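Local coordinates for trafficking protein B (Neisseria gonorrhoeae, PDB 2H1C) that is the PIN-domain toxin of a type II toxin-antitoxin pair, forms a complex with its antitoxin that binds their promoter, and affects how fast bacteria cross human epithelial cells, at residues L4-I9 with A37-E42. Numbering follows the deposited sequence.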
loop_
_atom_site.group_PDB
_atom_site.type_symbol
_atom_site.label_atom_id
_atom_site.label_comp_id
_atom_site.label_asym_id
_atom_site.label_seq_id
_atom_site.Cartn_x
_atom_site.Cartn_y
_atom_site.Cartn_z
ATOM N N LEU A 4 -0.185 8.312 -13.041
ATOM C CA LEU A 4 1.218 8.740 -12.994
ATOM C C LEU A 4 1.974 8.091 -11.843
ATOM O O LEU A 4 1.544 8.199 -10.702
ATOM C CB LEU A 4 1.314 10.251 -12.802
ATOM C CG LEU A 4 0.766 11.226 -13.836
ATOM C CD1 LEU A 4 1.022 12.645 -13.325
ATOM C CD2 LEU A 4 1.436 10.994 -15.189
ATOM N N ASP A 5 3.102 7.448 -12.148
ATOM C CA ASP A 5 3.952 6.779 -11.149
ATOM C C ASP A 5 4.796 7.889 -10.513
ATOM O O ASP A 5 4.969 8.960 -11.096
ATOM C CB ASP A 5 4.844 5.741 -11.869
ATOM C CG ASP A 5 5.495 4.713 -10.924
ATOM O OD1 ASP A 5 5.005 4.500 -9.795
ATOM O OD2 ASP A 5 6.505 4.087 -11.340
ATOM N N THR A 6 5.347 7.631 -9.334
ATOM C CA THR A 6 6.138 8.637 -8.635
ATOM C C THR A 6 7.294 9.253 -9.423
ATOM O O THR A 6 7.531 10.458 -9.339
ATOM C CB THR A 6 6.713 8.048 -7.337
ATOM O OG1 THR A 6 5.637 7.524 -6.556
ATOM C CG2 THR A 6 7.448 9.105 -6.543
ATOM N N ASN A 7 8.014 8.437 -10.186
ATOM C CA ASN A 7 9.168 8.955 -10.910
ATOM C C ASN A 7 8.819 9.932 -12.026
ATOM O O ASN A 7 9.671 10.712 -12.450
ATOM C CB ASN A 7 10.013 7.796 -11.454
ATOM C CG ASN A 7 9.243 6.918 -12.427
ATOM O OD1 ASN A 7 8.840 7.363 -13.503
ATOM N ND2 ASN A 7 9.036 5.664 -12.050
ATOM N N VAL A 8 7.573 9.907 -12.487
ATOM C CA VAL A 8 7.151 10.813 -13.550
ATOM C C VAL A 8 6.689 12.145 -12.964
ATOM O O VAL A 8 7.144 13.203 -13.389
ATOM C CB VAL A 8 6.036 10.162 -14.403
ATOM C CG1 VAL A 8 5.457 11.171 -15.388
ATOM C CG2 VAL A 8 6.614 8.972 -15.158
ATOM N N ILE A 9 5.817 12.114 -11.964
ATOM C CA ILE A 9 5.363 13.367 -11.392
ATOM C C ILE A 9 6.518 14.098 -10.697
ATOM O O ILE A 9 6.508 15.320 -10.608
ATOM C CB ILE A 9 4.152 13.147 -10.422
ATOM C CG1 ILE A 9 3.637 14.506 -9.926
ATOM C CG2 ILE A 9 4.546 12.232 -9.275
ATOM C CD1 ILE A 9 2.405 14.419 -9.061
ATOM N N ALA A 37 -3.080 6.583 -4.141
ATOM C CA ALA A 37 -2.822 7.088 -2.808
ATOM C C ALA A 37 -1.402 6.657 -2.375
ATOM O O ALA A 37 -0.770 7.311 -1.553
ATOM C CB ALA A 37 -3.878 6.537 -1.835
ATOM N N ILE A 38 -0.909 5.555 -2.937
ATOM C CA ILE A 38 0.445 5.057 -2.632
ATOM C C ILE A 38 1.510 6.069 -3.104
ATOM O O ILE A 38 2.487 6.336 -2.404
ATOM C CB ILE A 38 0.714 3.682 -3.337
ATOM C CG1 ILE A 38 -0.191 2.594 -2.729
ATOM C CG2 ILE A 38 2.190 3.298 -3.207
ATOM C CD1 ILE A 38 0.104 2.261 -1.271
ATOM N N THR A 39 1.317 6.612 -4.307
ATOM C CA THR A 39 2.228 7.605 -4.878
ATOM C C THR A 39 2.166 8.899 -4.062
ATOM O O THR A 39 3.189 9.532 -3.811
ATOM C CB THR A 39 1.860 7.872 -6.357
ATOM O OG1 THR A 39 1.956 6.638 -7.073
ATOM C CG2 THR A 39 2.788 8.892 -6.984
ATOM N N VAL A 40 0.967 9.285 -3.629
ATOM C CA VAL A 40 0.824 10.497 -2.832
ATOM C C VAL A 40 1.589 10.292 -1.522
ATOM O O VAL A 40 2.256 11.208 -1.035
ATOM C CB VAL A 40 -0.667 10.815 -2.533
ATOM C CG1 VAL A 40 -0.770 12.007 -1.596
ATOM C CG2 VAL A 40 -1.411 11.136 -3.851
ATOM N N ALA A 41 1.514 9.087 -0.959
ATOM C CA ALA A 41 2.235 8.814 0.291
ATOM C C ALA A 41 3.748 8.927 0.075
ATOM O O ALA A 41 4.475 9.464 0.927
ATOM C CB ALA A 41 1.904 7.427 0.794
ATOM N N GLU A 42 4.228 8.391 -1.044
ATOM C CA GLU A 42 5.661 8.438 -1.333
ATOM C C GLU A 42 6.123 9.863 -1.608
ATOM O O GLU A 42 7.226 10.241 -1.205
ATOM C CB GLU A 42 6.014 7.537 -2.521
ATOM C CG GLU A 42 5.522 6.099 -2.367
ATOM C CD GLU A 42 5.900 5.214 -3.541
ATOM O OE1 GLU A 42 6.012 5.750 -4.675
ATOM O OE2 GLU A 42 6.066 3.983 -3.337
#
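T6 reaches across to E42 with its hydroxyl: OG1 of T6 donates a hydrogen bond of 2.6 Å to OE1 of E42, meeting that oxygen nearly along its C-O axis. The T6 hydroxyl lies anti to its own carbonyl carbon (chi1 -55°) and points at helix 37-48 from the first turn of helix 6-9, while E42 sends an extended chain beyond CG (chi2 -179°) that crosses the threonine obliquely. Beside the bond, T39, one helical turn before E42, slides past T6 in the opposite direction. Its methyl CG2, anti to the backbone N, packs 3.2 Å from OG1 of T6 and 3.7 Å from the backbone N of T6, so the hydroxyl sits between a carboxylate and a methyl. The same methyl meets CG2 of I9 at 4.4 Å, extending the apolar side of the contact. OG1 of T39, beside its own backbone N, lies 3.8 Å from OG1 of T6 and 4.0 Å from the carbonyl O of L4. L4 and T39 belong with S36 to a magnesium site seen in the crystal, and the T39 side chain comes within about 3 Å of the bound ion. D5, the N-cap residue of helix 6-9, directs its carboxylate to the same region, with OD1 5.4 Å from OE1 of E42, and OD2 is hydrogen-bonded to T120. D5 and D104 are predicted magnesium ligands, and their side chains lie near each other. The bound peptide packs over L4, T6 and I9, while I107 of helix 102-114 touches D5 and T39. The contact thus joins the end of the central strand 2-4 to helix 37-48 at the acidic pocket of the PIN domain, where the T6 hydroxyl, by donating to OE1, helps set the direction of the E42 carboxylate beside D5.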